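Local structure of putative dehydrogenase (Pseudarthrobacter phenanthrenivorans, 6A3F) at residues B[146-157]-B[355-366]. The protein catalyses the NAD(+)-dependent oxidation of levoglucosan to 3-dehydrolevoglucosan, working as a homotetramer of the Gfo/Idh/MocA family. Sequence-based numbering, arbitrary orientation.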
ATOM      1  N   VAL B 146      17.651 -35.029  16.387  1.00 26.84           N
ATOM      2  CA  VAL B 146      17.358 -33.774  15.750  1.00 26.79           C
ATOM      3  C   VAL B 146      16.589 -32.939  16.766  1.00 26.76           C
ATOM      4  O   VAL B 146      15.600 -33.434  17.367  1.00 28.35           O
ATOM      5  CB  VAL B 146      16.536 -33.982  14.469  1.00 26.78           C
ATOM      6  CG1 VAL B 146      16.136 -32.629  13.869  1.00 26.43           C
ATOM      7  CG2 VAL B 146      17.305 -34.827  13.466  1.00 27.71           C
ATOM      8  N   HIS B 147      17.056 -31.733  16.986  1.00 25.98           N
ATOM      9  CA  HIS B 147      16.394 -30.818  17.892  1.00 24.34           C
ATOM     10  C   HIS B 147      16.102 -29.497  17.168  1.00 24.37           C
ATOM     11  O   HIS B 147      16.995 -28.930  16.506  1.00 24.77           O
ATOM     12  CB  HIS B 147      17.239 -30.580  19.158  1.00 26.91           C
ATOM     13  CG  HIS B 147      18.690 -30.359  18.918  1.00 24.16           C
ATOM     14  ND1 HIS B 147      19.236 -29.110  18.881  1.00 23.75           N
ATOM     15  CD2 HIS B 147      19.707 -31.236  18.743  1.00 25.56           C
ATOM     16  CE1 HIS B 147      20.532 -29.215  18.675  1.00 26.81           C
ATOM     17  NE2 HIS B 147      20.847 -30.521  18.602  1.00 24.51           N
ATOM     18  N   MET B 148      14.891 -28.984  17.382  1.00 23.24           N
ATOM     19  CA  MET B 148      14.432 -27.781  16.642  1.00 23.53           C
ATOM     20  C   MET B 148      13.608 -26.885  17.563  1.00 22.10           C
ATOM     21  O   MET B 148      12.781 -27.364  18.348  1.00 24.39           O
ATOM     22  CB  MET B 148      13.590 -28.205  15.437  1.00 24.57           C
ATOM     23  CG  MET B 148      13.425 -27.132  14.370  1.00 23.97           C
ATOM     24  SD  MET B 148      12.471 -27.722  12.980  1.00 24.27           S
ATOM     25  CE  MET B 148      12.739 -26.377  11.812  1.00 25.87           C
ATOM     26  N   VAL B 149      13.829 -25.571  17.462  1.00 22.37           N
ATOM     27  CA  VAL B 149      12.965 -24.601  18.171  1.00 23.70           C
ATOM     28  C   VAL B 149      12.044 -23.924  17.130  1.00 25.07           C
ATOM     29  O   VAL B 149      12.484 -23.674  16.009  1.00 23.45           O
ATOM     30  CB  VAL B 149      13.775 -23.592  19.008  1.00 23.18           C
ATOM     31  CG1 VAL B 149      14.730 -22.753  18.195  1.00 24.84           C
ATOM     32  CG2 VAL B 149      12.873 -22.725  19.857  1.00 24.14           C
ATOM     33  N   ALA B 150      10.793 -23.677  17.494  1.00 22.44           N
ATOM     34  CA  ALA B 150       9.701 -23.353  16.517  1.00 22.10           C
ATOM     35  C   ALA B 150       9.688 -21.858  16.176  1.00 21.42           C
ATOM     36  O   ALA B 150       8.646 -21.197  16.439  1.00 21.30           O
ATOM     37  CB  ALA B 150       8.363 -23.760  17.097  1.00 24.47           C
ATOM     38  N   PHE B 151      10.801 -21.328  15.664  1.00 20.29           N
ATOM     39  CA  PHE B 151      10.798 -19.975  15.064  1.00 21.66           C
ATOM     40  C   PHE B 151      10.273 -20.122  13.608  1.00 21.82           C
ATOM     41  O   PHE B 151      10.994 -20.001  12.593  1.00 23.51           O
ATOM     42  CB  PHE B 151      12.180 -19.316  15.169  1.00 21.67           C
ATOM     43  CG  PHE B 151      12.598 -18.924  16.559  1.00 21.64           C
ATOM     44  CD1 PHE B 151      11.779 -18.127  17.348  1.00 23.30           C
ATOM     45  CD2 PHE B 151      13.790 -19.398  17.098  1.00 23.28           C
ATOM     46  CE1 PHE B 151      12.161 -17.763  18.629  1.00 22.62           C
ATOM     47  CE2 PHE B 151      14.167 -19.042  18.386  1.00 23.74           C
ATOM     48  CZ  PHE B 151      13.339 -18.249  19.153  1.00 25.51           C
ATOM     49  N   ASN B 152       8.998 -20.437  13.517  1.00 19.99           N
ATOM     50  CA  ASN B 152       8.372 -20.886  12.289  1.00 21.03           C
ATOM     51  C   ASN B 152       8.340 -19.750  11.243  1.00 21.65           C
ATOM     52  O   ASN B 152       8.300 -20.040  10.022  1.00 21.79           O
ATOM     53  CB  ASN B 152       6.981 -21.432  12.560  1.00 21.07           C
ATOM     54  CG  ASN B 152       6.070 -20.367  13.103  1.00 22.34           C
ATOM     55  OD1 ASN B 152       6.303 -19.924  14.225  1.00 23.85           O
ATOM     56  ND2 ASN B 152       5.127 -19.889  12.278  1.00 21.91           N
ATOM     57  N   TYR B 153       8.348 -18.485  11.689  1.00 20.06           N
ATOM     58  CA  TYR B 153       8.166 -17.387  10.783  1.00 21.12           C
ATOM     59  C   TYR B 153       9.374 -17.222   9.872  1.00 20.12           C
ATOM     60  O   TYR B 153       9.224 -16.656   8.784  1.00 20.25           O
ATOM     61  CB  TYR B 153       7.877 -16.075  11.501  1.00 21.02           C
ATOM     62  CG  TYR B 153       6.536 -16.014  12.173  1.00 20.41           C
ATOM     63  CD1 TYR B 153       5.361 -16.053  11.439  1.00 20.38           C
ATOM     64  CD2 TYR B 153       6.453 -15.979  13.565  1.00 21.55           C
ATOM     65  CE1 TYR B 153       4.134 -15.985  12.066  1.00 20.35           C
ATOM     66  CE2 TYR B 153       5.224 -15.934  14.204  1.00 21.29           C
ATOM     67  CZ  TYR B 153       4.063 -15.895  13.445  1.00 22.09           C
ATOM     68  OH  TYR B 153       2.828 -15.822  14.042  1.00 20.23           O
ATOM     69  N   ARG B 154      10.539 -17.763  10.226  1.00 22.94           N
ATOM     70  CA  ARG B 154      11.659 -17.652   9.284  1.00 22.73           C
ATOM     71  C   ARG B 154      11.453 -18.556   8.054  1.00 20.44           C
ATOM     72  O   ARG B 154      12.201 -18.379   7.079  1.00 22.11           O
ATOM     73  CB  ARG B 154      12.991 -17.914   9.989  1.00 22.68           C
ATOM     74  CG  ARG B 154      13.274 -19.382  10.260  1.00 23.45           C
ATOM     75  CD  ARG B 154      14.729 -19.823  10.118  1.00 22.61           C
ATOM     76  NE  ARG B 154      15.598 -19.364  11.209  1.00 21.86           N
ATOM     77  CZ  ARG B 154      16.851 -19.791  11.405  1.00 21.96           C
ATOM     78  NH1 ARG B 154      17.373 -20.688  10.589  1.00 26.16           N
ATOM     79  NH2 ARG B 154      17.591 -19.294  12.382  1.00 23.32           N
ATOM     80  N   ARG B 155      10.496 -19.491   8.080  1.00 21.13           N
ATOM     81  CA  ARG B 155      10.201 -20.351   6.980  1.00 21.00           C
ATOM     82  C   ARG B 155       8.999 -19.801   6.178  1.00 20.50           C
ATOM     83  O   ARG B 155       8.456 -20.504   5.339  1.00 21.72           O
ATOM     84  CB  ARG B 155       9.988 -21.799   7.448  1.00 20.24           C
ATOM     85  CG  ARG B 155      11.318 -22.524   7.666  1.00 21.10           C
ATOM     86  CD  ARG B 155      11.229 -23.878   8.323  1.00 22.79           C
ATOM     87  NE  ARG B 155      12.472 -24.613   8.100  1.00 23.22           N
ATOM     88  CZ  ARG B 155      13.599 -24.501   8.797  1.00 22.68           C
ATOM     89  NH1 ARG B 155      13.692 -23.680   9.830  1.00 22.62           N
ATOM     90  NH2 ARG B 155      14.641 -25.253   8.444  1.00 24.28           N
ATOM     91  N   THR B 156       8.563 -18.566   6.425  1.00 20.23           N
ATOM     92  CA  THR B 156       7.756 -17.850   5.448  1.00 19.81           C
ATOM     93  C   THR B 156       8.574 -17.757   4.146  1.00 17.49           C
ATOM     94  O   THR B 156       9.712 -17.293   4.184  1.00 17.51           O
ATOM     95  CB  THR B 156       7.383 -16.437   5.909  1.00 19.00           C
ATOM     96  OG1 THR B 156       6.801 -16.394   7.224  1.00 20.33           O
ATOM     97  CG2 THR B 156       6.433 -15.743   4.950  1.00 19.58           C
ATOM     98  N   PRO B 157       7.986 -18.175   3.015  1.00 18.12           N
ATOM     99  CA  PRO B 157       8.808 -18.210   1.827  1.00 18.71           C
ATOM    100  C   PRO B 157       9.486 -16.862   1.552  1.00 17.43           C
ATOM    101  O   PRO B 157      10.638 -16.857   1.148  1.00 19.36           O
ATOM    102  CB  PRO B 157       7.869 -18.679   0.726  1.00 18.09           C
ATOM    103  CG  PRO B 157       6.955 -19.596   1.473  1.00 18.55           C
ATOM    104  CD  PRO B 157       6.747 -18.893   2.799  1.00 16.78           C
ATOM    105  N   TYR B 355      -0.503 -19.103   7.966  1.00 19.98           N
ATOM    106  CA  TYR B 355       0.337 -19.536   9.059  1.00 18.70           C
ATOM    107  C   TYR B 355       0.700 -21.014   8.894  1.00 19.58           C
ATOM    108  O   TYR B 355       1.779 -21.405   9.223  1.00 20.27           O
ATOM    109  CB  TYR B 355      -0.420 -19.362  10.378  1.00 19.08           C
ATOM    110  CG  TYR B 355       0.369 -19.703  11.625  1.00 20.41           C
ATOM    111  CD1 TYR B 355       1.231 -18.779  12.205  1.00 19.65           C
ATOM    112  CD2 TYR B 355       0.276 -20.959  12.204  1.00 23.35           C
ATOM    113  CE1 TYR B 355       1.996 -19.123  13.306  1.00 21.00           C
ATOM    114  CE2 TYR B 355       1.019 -21.304  13.323  1.00 24.25           C
ATOM    115  CZ  TYR B 355       1.872 -20.378  13.891  1.00 22.55           C
ATOM    116  OH  TYR B 355       2.546 -20.716  15.038  1.00 24.75           O
ATOM    117  N   GLY B 356      -0.263 -21.805   8.450  1.00 18.62           N
ATOM    118  CA  GLY B 356      -0.125 -23.237   8.349  1.00 21.01           C
ATOM    119  C   GLY B 356       1.047 -23.635   7.472  1.00 20.85           C
ATOM    120  O   GLY B 356       1.791 -24.564   7.828  1.00 20.81           O
ATOM    121  N   GLU B 357       1.227 -22.940   6.340  1.00 20.49           N
ATOM    122  CA  GLU B 357       2.330 -23.307   5.416  1.00 20.01           C
ATOM    123  C   GLU B 357       3.690 -23.170   6.120  1.00 19.33           C
ATOM    124  O   GLU B 357       4.576 -23.976   5.836  1.00 19.43           O
ATOM    125  CB  GLU B 357       2.284 -22.482   4.120  1.00 20.79           C
ATOM    126  CG  GLU B 357       1.152 -22.922   3.211  1.00 22.84           C
ATOM    127  CD  GLU B 357      -0.187 -22.212   3.407  1.00 25.63           C
ATOM    128  OE1 GLU B 357      -0.436 -21.654   4.496  1.00 22.41           O
ATOM    129  OE2 GLU B 357      -0.979 -22.172   2.458  1.00 32.27           O
ATOM    130  N   THR B 358       3.847 -22.213   7.028  1.00 20.03           N
ATOM    131  CA  THR B 358       5.122 -22.071   7.733  1.00 21.99           C
ATOM    132  C   THR B 358       5.370 -23.315   8.593  1.00 22.36           C
ATOM    133  O   THR B 358       6.478 -23.851   8.649  1.00 22.66           O
ATOM    134  CB  THR B 358       5.200 -20.791   8.571  1.00 22.53           C
ATOM    135  OG1 THR B 358       4.393 -20.872   9.759  1.00 19.73           O
ATOM    136  CG2 THR B 358       4.842 -19.587   7.731  1.00 22.38           C
ATOM    137  N   LYS B 359       4.318 -23.798   9.219  1.00 22.81           N
ATOM    138  CA  LYS B 359       4.444 -25.026  10.052  1.00 22.49           C
ATOM    139  C   LYS B 359       4.673 -26.275   9.184  1.00 21.39           C
ATOM    140  O   LYS B 359       5.383 -27.214   9.612  1.00 20.58           O
ATOM    141  CB  LYS B 359       3.208 -25.207  10.937  1.00 24.29           C
ATOM    142  CG  LYS B 359       2.939 -24.102  11.947  1.00 27.42           C
ATOM    143  CD  LYS B 359       4.056 -23.916  12.983  1.00 27.64           C
ATOM    144  CE  LYS B 359       4.118 -25.036  14.015  1.00 29.54           C
ATOM    145  NZ  LYS B 359       5.327 -24.870  14.849  1.00 28.25           N
ATOM    146  N   ILE B 360       4.071 -26.310   7.993  1.00 21.02           N
ATOM    147  CA  ILE B 360       4.252 -27.419   7.057  1.00 20.56           C
ATOM    148  C   ILE B 360       5.710 -27.469   6.554  1.00 23.27           C
ATOM    149  O   ILE B 360       6.334 -28.571   6.484  1.00 23.11           O
ATOM    150  CB  ILE B 360       3.204 -27.376   5.916  1.00 19.78           C
ATOM    151  CG1 ILE B 360       1.791 -27.676   6.423  1.00 20.60           C
ATOM    152  CG2 ILE B 360       3.570 -28.363   4.827  1.00 24.02           C
ATOM    153  CD1 ILE B 360       0.710 -27.299   5.473  1.00 20.19           C
ATOM    154  N   ILE B 361       6.270 -26.319   6.256  1.00 22.03           N
ATOM    155  CA  ILE B 361       7.637 -26.206   5.775  1.00 20.35           C
ATOM    156  C   ILE B 361       8.592 -26.582   6.904  1.00 21.00           C
ATOM    157  O   ILE B 361       9.554 -27.332   6.708  1.00 23.24           O
ATOM    158  CB  ILE B 361       7.922 -24.795   5.254  1.00 21.71           C
ATOM    159  CG1 ILE B 361       7.097 -24.489   4.013  1.00 21.11           C
ATOM    160  CG2 ILE B 361       9.394 -24.597   4.949  1.00 24.74           C
ATOM    161  CD1 ILE B 361       7.086 -23.037   3.672  1.00 21.15           C
ATOM    162  N   GLU B 362       8.320 -26.051   8.094  1.00 20.47           N
ATOM    163  CA  GLU B 362       9.081 -26.384   9.304  1.00 20.49           C
ATOM    164  C   GLU B 362       9.139 -27.908   9.496  1.00 22.61           C
ATOM    165  O   GLU B 362      10.240 -28.482   9.650  1.00 24.45           O
ATOM    166  CB  GLU B 362       8.444 -25.639  10.485  1.00 20.75           C
ATOM    167  CG  GLU B 362       9.163 -25.810  11.816  1.00 21.00           C
ATOM    168  CD  GLU B 362       8.425 -25.081  12.927  1.00 21.76           C
ATOM    169  OE1 GLU B 362       7.219 -25.405  13.133  1.00 24.86           O
ATOM    170  OE2 GLU B 362       9.051 -24.171  13.539  1.00 24.62           O
ATOM    171  N   ALA B 363       7.988 -28.561   9.479  1.00 23.25           N
ATOM    172  CA  ALA B 363       7.910 -30.021   9.656  1.00 22.80           C
ATOM    173  C   ALA B 363       8.648 -30.764   8.536  1.00 25.46           C
ATOM    174  O   ALA B 363       9.321 -31.809   8.774  1.00 26.06           O
ATOM    175  CB  ALA B 363       6.481 -30.443   9.791  1.00 24.67           C
ATOM    176  N   HIS B 364       8.544 -30.268   7.302  1.00 24.89           N
ATOM    177  CA  HIS B 364       9.308 -30.880   6.218  1.00 24.72           C
ATOM    178  C   HIS B 364      10.796 -30.884   6.543  1.00 25.13           C
ATOM    179  O   HIS B 364      11.488 -31.930   6.344  1.00 25.30           O
ATOM    180  CB  HIS B 364       9.067 -30.157   4.881  1.00 22.67           C
ATOM    181  CG  HIS B 364       9.805 -30.791   3.741  1.00 25.40           C
ATOM    182  ND1 HIS B 364      10.833 -30.168   3.078  1.00 27.34           N
ATOM    183  CD2 HIS B 364       9.689 -32.007   3.184  1.00 27.94           C
ATOM    184  CE1 HIS B 364      11.319 -30.985   2.149  1.00 26.46           C
ATOM    185  NE2 HIS B 364      10.656 -32.121   2.217  1.00 28.24           N
ATOM    186  N   ASP B 365      11.335 -29.748   6.997  1.00 22.96           N
ATOM    187  CA  ASP B 365      12.766 -29.680   7.153  1.00 25.37           C
ATOM    188  C   ASP B 365      13.193 -30.511   8.382  1.00 25.28           C
ATOM    189  O   ASP B 365      14.297 -31.065   8.418  1.00 25.59           O
ATOM    190  CB  ASP B 365      13.271 -28.244   7.291  1.00 24.65           C
ATOM    191  CG  ASP B 365      13.284 -27.466   5.943  1.00 26.36           C
ATOM    192  OD1 ASP B 365      13.151 -28.087   4.850  1.00 25.04           O
ATOM    193  OD2 ASP B 365      13.423 -26.241   6.026  1.00 25.95           O
ATOM    194  N   PHE B 366      12.309 -30.564   9.356  1.00 25.03           N
ATOM    195  CA  PHE B 366      12.551 -31.303  10.610  1.00 25.54           C
ATOM    196  C   PHE B 366      12.680 -32.803  10.305  1.00 24.91           C
ATOM    197  O   PHE B 366      13.591 -33.505  10.776  1.00 27.32           O
ATOM    198  CB  PHE B 366      11.391 -31.029  11.562  1.00 24.18           C
ATOM    199  CG  PHE B 366      11.462 -31.741  12.892  1.00 26.02           C
ATOM    200  CD1 PHE B 366      12.538 -31.561  13.746  1.00 27.10           C
ATOM    201  CD2 PHE B 366      10.423 -32.543  13.314  1.00 30.32           C
ATOM    202  CE1 PHE B 366      12.594 -32.229  14.969  1.00 27.78           C
ATOM    203  CE2 PHE B 366      10.471 -33.188  14.544  1.00 34.96           C
ATOM    204  CZ  PHE B 366      11.564 -33.029  15.369  1.00 28.67           C
TER
HETATM  205  O   HOH W   1      11.455 -23.829  13.421  1.00 26.49           O
HETATM  206  O   HOH W   2       4.440 -19.155  15.993  1.00 22.74           O
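Arg155 runs across helix 355-366 and ends on Asp365. Its CB and CG lie against CG2 of Ile361. CD passes over the helix backbone, 3.4 Å from CA of Glu362. The chain is extended from CG to NE, which carries the guanidinium two turns along from Thr358, whose CA is the nearest to that of Arg155. There NE and NH2 grip a single oxygen side-on: NE is 2.8 Å and NH2 2.9 Å from OD2 of Asp365. OD2 lies near the guanidinium plane. The two nitrogens meet it on its anti side, tilted from the carboxylate plane, and the guanidinium and carboxylate planes are 75° apart. NH1 turns to the carbonyl of Ser377. CE of Met148 sits over one guanidinium face, toward its rim.

The same CE reaches CG of Glu362, and SD of Met148 makes an oblique Met-aromatic contact with Phe366.

Glu362 is extended, with CG anti to the backbone N (chi1 -177°). Its OE2 comes to 3.2 Å from CA of Ala150. OE1 accepts a hydrogen bond from NZ of Lys359, 2.6 Å away, on its syn lone pair; the pair is also a salt bridge.

Asn152 gives a nearly straight bond (167°) from ND2 to OG1 of Thr358, at 2.8 Å. OG1 in turn donates to the carbonyl of Tyr355. A water joins OD1 of Asn152 to OH of Tyr355. Ala150, Asn152 and Tyr355 bind NADH, and Tyr153 binds levoglucosan, so this part of the contact belongs to the active site.

Strand 147-149 is an edge strand of the parallel Rossmann sheet within the chain. Residues 355-366 of helix 355-371 run nearly antiparallel to it; this helix also packs on strand 119-122 and helix 35-48. Helix 206-221 touches Phe151 and Tyr153, and Leu351 of the second subunit packs on Tyr153 and Tyr355.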